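Local coordinates for protein O-methyltransferase, SAM-dependent (Legionella pneumophila subsp. pneumophila, PDB 3R3H) that probably transfers a methyl group from S-adenosylmethionine to a hydroxyl group of a substrate that remains unidentified, at residues R22-T34 against F70-L82. Residues are numbered along the deposited sequence; the frame is centred on the assembly and turned at random.
Sequences REHPALAALRKET and FTGYSALAMSLAL
Leu27 CD2 lies over the face of the Tyr73 ring, 3.8 Å from its centroid, in a CH-pi contact. With CG anti to the backbone N (chi1 179°), the Tyr73 ring points along the flank of helix 25-32, and its OH donates to the anti lone pair of Glu23 OE2 in the loop just before that helix. Arg31 holds the same carboxylate side-on: its NH2 bonds Glu23 OE1 at 2.6 Å and its NE bonds Glu23 OE2, each through a syn lone pair. Together the three bonds fix the carboxylate and probably favour its charged form. The aliphatic part of Arg31 runs beside the ring, its CG 3.4 Å from Tyr73 CE2.

Helix 73-80 follows the first strand, 63-68, of the Rossmann-like methyltransferase sheet, and helix 25-32 packs on it almost antiparallel, at 174° with axes 9.9 Å apart. Leu27 is the knob, set among Tyr73, Leu76, Ala77 and Leu80; its CD1 meets Leu80 CD1 tip to tip at 3.9 Å. One turn on, Leu30 covers the start of helix 73-80, CD1 lying 3.5 Å from Gly72 O and CD2 against Thr71 OG1. Gly72 O accepts from Trp105 NE1 of helix 102-107, which flanks both Ala26 and Leu76.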
loop_
_atom_site.group_PDB
_atom_site.type_symbol
_atom_site.label_atom_id
_atom_site.label_comp_id
_atom_site.label_asym_id
_atom_site.label_seq_id
_atom_site.Cartn_x
_atom_site.Cartn_y
_atom_site.Cartn_z
ATOM N N ARG A 22 2.595 13.660 -7.657
ATOM C CA ARG A 22 2.101 14.162 -8.926
ATOM C C ARG A 22 0.728 14.742 -8.591
ATOM O O ARG A 22 -0.320 14.228 -8.994
ATOM C CB ARG A 22 2.041 13.022 -9.964
ATOM C CG ARG A 22 3.376 12.857 -10.717
ATOM C CD ARG A 22 3.836 11.403 -10.932
ATOM N NE ARG A 22 3.206 10.757 -12.079
ATOM C CZ ARG A 22 3.866 10.073 -13.008
ATOM N NH1 ARG A 22 5.182 9.946 -12.928
ATOM N NH2 ARG A 22 3.211 9.521 -14.025
ATOM N N GLU A 23 0.781 15.834 -7.831
ATOM C CA GLU A 23 -0.384 16.554 -7.327
ATOM C C GLU A 23 -1.080 17.475 -8.322
ATOM O O GLU A 23 -0.445 18.230 -9.051
ATOM C CB GLU A 23 0.050 17.353 -6.107
ATOM C CG GLU A 23 -1.062 17.889 -5.270
ATOM C CD GLU A 23 -0.522 18.481 -3.997
ATOM O OE1 GLU A 23 0.398 19.319 -4.086
ATOM O OE2 GLU A 23 -1.005 18.110 -2.908
ATOM N N HIS A 24 -2.404 17.408 -8.335
ATOM C CA HIS A 24 -3.205 18.236 -9.224
ATOM C C HIS A 24 -3.311 19.641 -8.617
ATOM O O HIS A 24 -3.509 19.792 -7.405
ATOM C CB HIS A 24 -4.579 17.606 -9.382
ATOM C CG HIS A 24 -5.488 18.353 -10.298
ATOM N ND1 HIS A 24 -6.028 19.584 -9.979
ATOM C CD2 HIS A 24 -5.986 18.029 -11.513
ATOM C CE1 HIS A 24 -6.821 19.979 -10.957
ATOM N NE2 HIS A 24 -6.813 19.053 -11.901
ATOM N N PRO A 25 -3.175 20.689 -9.452
ATOM C CA PRO A 25 -3.241 22.098 -9.024
ATOM C C PRO A 25 -4.310 22.487 -8.009
ATOM O O PRO A 25 -4.022 23.195 -7.037
ATOM C CB PRO A 25 -3.380 22.862 -10.345
ATOM C CG PRO A 25 -3.792 21.805 -11.357
ATOM C CD PRO A 25 -3.023 20.605 -10.915
ATOM N N ALA A 26 -5.542 22.044 -8.246
ATOM C CA ALA A 26 -6.647 22.341 -7.340
ATOM C C ALA A 26 -6.352 21.712 -5.985
ATOM O O ALA A 26 -6.672 22.289 -4.945
ATOM C CB ALA A 26 -7.940 21.798 -7.905
ATOM N N LEU A 27 -5.741 20.527 -6.002
ATOM C CA LEU A 27 -5.373 19.837 -4.766
ATOM C C LEU A 27 -4.329 20.665 -4.031
ATOM O O LEU A 27 -4.535 21.084 -2.889
ATOM C CB LEU A 27 -4.775 18.462 -5.067
ATOM C CG LEU A 27 -5.683 17.258 -5.236
ATOM C CD1 LEU A 27 -4.834 16.031 -5.516
ATOM C CD2 LEU A 27 -6.507 17.083 -3.978
ATOM N N ALA A 28 -3.207 20.889 -4.709
ATOM C CA ALA A 28 -2.103 21.645 -4.142
ATOM C C ALA A 28 -2.609 22.976 -3.587
ATOM O O ALA A 28 -2.186 23.418 -2.508
ATOM C CB ALA A 28 -1.045 21.879 -5.209
ATOM N N ALA A 29 -3.527 23.595 -4.329
ATOM C CA ALA A 29 -4.121 24.877 -3.961
ATOM C C ALA A 29 -5.003 24.744 -2.728
ATOM O O ALA A 29 -4.939 25.572 -1.816
ATOM C CB ALA A 29 -4.934 25.414 -5.135
ATOM N N LEU A 30 -5.839 23.706 -2.715
ATOM C CA LEU A 30 -6.718 23.471 -1.575
ATOM C C LEU A 30 -5.803 23.296 -0.362
ATOM O O LEU A 30 -6.014 23.902 0.689
ATOM C CB LEU A 30 -7.566 22.204 -1.799
ATOM C CG LEU A 30 -8.822 21.970 -0.934
ATOM C CD1 LEU A 30 -9.666 20.845 -1.538
ATOM C CD2 LEU A 30 -8.429 21.650 0.495
ATOM N N ARG A 31 -4.770 22.479 -0.538
ATOM C CA ARG A 31 -3.816 22.212 0.520
ATOM C C ARG A 31 -3.132 23.502 0.975
ATOM O O ARG A 31 -3.276 23.914 2.122
ATOM C CB ARG A 31 -2.764 21.221 0.029
ATOM C CG ARG A 31 -2.500 20.046 0.964
ATOM C CD ARG A 31 -1.012 19.743 1.012
ATOM N NE ARG A 31 -0.416 19.770 -0.319
ATOM C CZ ARG A 31 0.863 20.050 -0.555
ATOM N NH1 ARG A 31 1.687 20.326 0.452
ATOM N NH2 ARG A 31 1.315 20.064 -1.802
ATOM N N LYS A 32 -2.389 24.132 0.071
ATOM C CA LYS A 32 -1.672 25.374 0.375
ATOM C C LYS A 32 -2.542 26.463 1.023
ATOM O O LYS A 32 -2.053 27.235 1.847
ATOM C CB LYS A 32 -1.019 25.915 -0.892
ATOM N N GLU A 33 -3.820 26.526 0.648
ATOM C CA GLU A 33 -4.746 27.515 1.203
ATOM C C GLU A 33 -5.349 27.114 2.563
ATOM O O GLU A 33 -6.214 27.818 3.088
ATOM C CB GLU A 33 -5.871 27.804 0.195
ATOM C CG GLU A 33 -5.736 29.134 -0.588
ATOM C CD GLU A 33 -6.504 30.327 0.036
ATOM O OE1 GLU A 33 -6.302 30.636 1.237
ATOM O OE2 GLU A 33 -7.308 30.965 -0.692
ATOM N N THR A 34 -4.898 25.992 3.126
ATOM C CA THR A 34 -5.400 25.517 4.419
ATOM C C THR A 34 -4.259 24.986 5.284
ATOM O O THR A 34 -4.489 24.335 6.306
ATOM C CB THR A 34 -6.482 24.386 4.260
ATOM O OG1 THR A 34 -5.993 23.344 3.406
ATOM C CG2 THR A 34 -7.763 24.947 3.673
ATOM N N PHE A 70 -12.754 16.852 7.548
ATOM C CA PHE A 70 -12.074 17.250 6.324
ATOM C C PHE A 70 -12.014 18.698 5.879
ATOM O O PHE A 70 -12.822 19.550 6.277
ATOM C CB PHE A 70 -12.675 16.475 5.164
ATOM C CG PHE A 70 -12.713 14.995 5.367
ATOM C CD1 PHE A 70 -11.534 14.274 5.567
ATOM C CD2 PHE A 70 -13.920 14.304 5.266
ATOM C CE1 PHE A 70 -11.553 12.889 5.650
ATOM C CE2 PHE A 70 -13.961 12.911 5.346
ATOM C CZ PHE A 70 -12.772 12.201 5.536
ATOM N N THR A 71 -11.035 18.932 5.004
ATOM C CA THR A 71 -10.831 20.219 4.349
ATOM C C THR A 71 -11.450 20.006 2.949
ATOM O O THR A 71 -11.842 20.968 2.271
ATOM C CB THR A 71 -9.319 20.583 4.183
ATOM O OG1 THR A 71 -8.613 19.503 3.547
ATOM C CG2 THR A 71 -8.701 20.918 5.540
ATOM N N GLY A 72 -11.553 18.734 2.546
ATOM C CA GLY A 72 -12.120 18.402 1.256
ATOM C C GLY A 72 -11.048 17.985 0.273
ATOM O O GLY A 72 -11.324 17.784 -0.908
ATOM N N TYR A 73 -9.822 17.839 0.784
ATOM C CA TYR A 73 -8.649 17.443 -0.006
ATOM C C TYR A 73 -8.678 15.965 -0.407
ATOM O O TYR A 73 -8.488 15.634 -1.588
ATOM C CB TYR A 73 -7.368 17.740 0.784
ATOM C CG TYR A 73 -6.072 17.360 0.095
ATOM C CD1 TYR A 73 -5.642 16.032 0.037
ATOM C CD2 TYR A 73 -5.282 18.328 -0.508
ATOM C CE1 TYR A 73 -4.445 15.683 -0.610
ATOM C CE2 TYR A 73 -4.091 17.994 -1.165
ATOM C CZ TYR A 73 -3.679 16.677 -1.214
ATOM O OH TYR A 73 -2.519 16.370 -1.879
ATOM N N SER A 74 -8.909 15.077 0.561
ATOM C CA SER A 74 -8.951 13.650 0.259
ATOM C C SER A 74 -10.153 13.287 -0.617
ATOM O O SER A 74 -10.102 12.327 -1.385
ATOM C CB SER A 74 -8.955 12.814 1.559
ATOM O OG SER A 74 -9.843 13.342 2.529
ATOM N N ALA A 75 -11.225 14.064 -0.506
ATOM C CA ALA A 75 -12.432 13.822 -1.297
ATOM C C ALA A 75 -12.173 14.175 -2.770
ATOM O O ALA A 75 -12.695 13.517 -3.691
ATOM C CB ALA A 75 -13.595 14.661 -0.749
ATOM N N LEU A 76 -11.365 15.217 -2.974
ATOM C CA LEU A 76 -11.024 15.673 -4.304
ATOM C C LEU A 76 -10.110 14.662 -4.973
ATOM O O LEU A 76 -10.391 14.179 -6.084
ATOM C CB LEU A 76 -10.329 17.024 -4.207
ATOM C CG LEU A 76 -9.856 17.641 -5.530
ATOM C CD1 LEU A 76 -11.043 17.826 -6.476
ATOM C CD2 LEU A 76 -9.188 18.970 -5.229
ATOM N N ALA A 77 -9.013 14.346 -4.282
ATOM C CA ALA A 77 -8.029 13.378 -4.780
ATOM C C ALA A 77 -8.717 12.084 -5.171
ATOM O O ALA A 77 -8.409 11.509 -6.205
ATOM C CB ALA A 77 -6.978 13.093 -3.708
ATOM N N MET A 78 -9.651 11.636 -4.335
ATOM C CA MET A 78 -10.391 10.406 -4.589
ATOM C C MET A 78 -11.201 10.457 -5.888
ATOM O O MET A 78 -11.155 9.504 -6.674
ATOM C CB MET A 78 -11.317 10.084 -3.402
ATOM C CG MET A 78 -10.662 9.183 -2.348
ATOM S SD MET A 78 -11.666 8.843 -0.875
ATOM C CE MET A 78 -10.472 9.228 0.397
ATOM N N SER A 79 -11.933 11.549 -6.132
ATOM C CA SER A 79 -12.733 11.618 -7.361
ATOM C C SER A 79 -11.861 11.825 -8.591
ATOM O O SER A 79 -12.244 11.467 -9.702
ATOM C CB SER A 79 -13.804 12.716 -7.276
ATOM O OG SER A 79 -13.266 14.003 -7.466
ATOM N N LEU A 80 -10.679 12.397 -8.391
ATOM C CA LEU A 80 -9.751 12.620 -9.501
ATOM C C LEU A 80 -9.270 11.292 -10.053
ATOM O O LEU A 80 -8.928 11.190 -11.227
ATOM C CB LEU A 80 -8.539 13.427 -9.044
ATOM C CG LEU A 80 -8.728 14.933 -8.902
ATOM C CD1 LEU A 80 -7.472 15.531 -8.291
ATOM C CD2 LEU A 80 -8.993 15.555 -10.270
ATOM N N ALA A 81 -9.241 10.279 -9.194
ATOM C CA ALA A 81 -8.793 8.952 -9.583
ATOM C C ALA A 81 -9.994 8.092 -9.957
ATOM O O ALA A 81 -9.861 6.906 -10.234
ATOM C CB ALA A 81 -8.017 8.320 -8.442
ATOM N N LEU A 82 -11.168 8.708 -9.967
ATOM C CA LEU A 82 -12.404 8.014 -10.306
ATOM C C LEU A 82 -12.852 8.314 -11.730
ATOM O O LEU A 82 -12.571 9.389 -12.275
ATOM C CB LEU A 82 -13.531 8.420 -9.345
ATOM C CG LEU A 82 -13.696 7.776 -7.967
ATOM C CD1 LEU A 82 -14.888 8.375 -7.246
ATOM C CD2 LEU A 82 -13.903 6.290 -8.145
#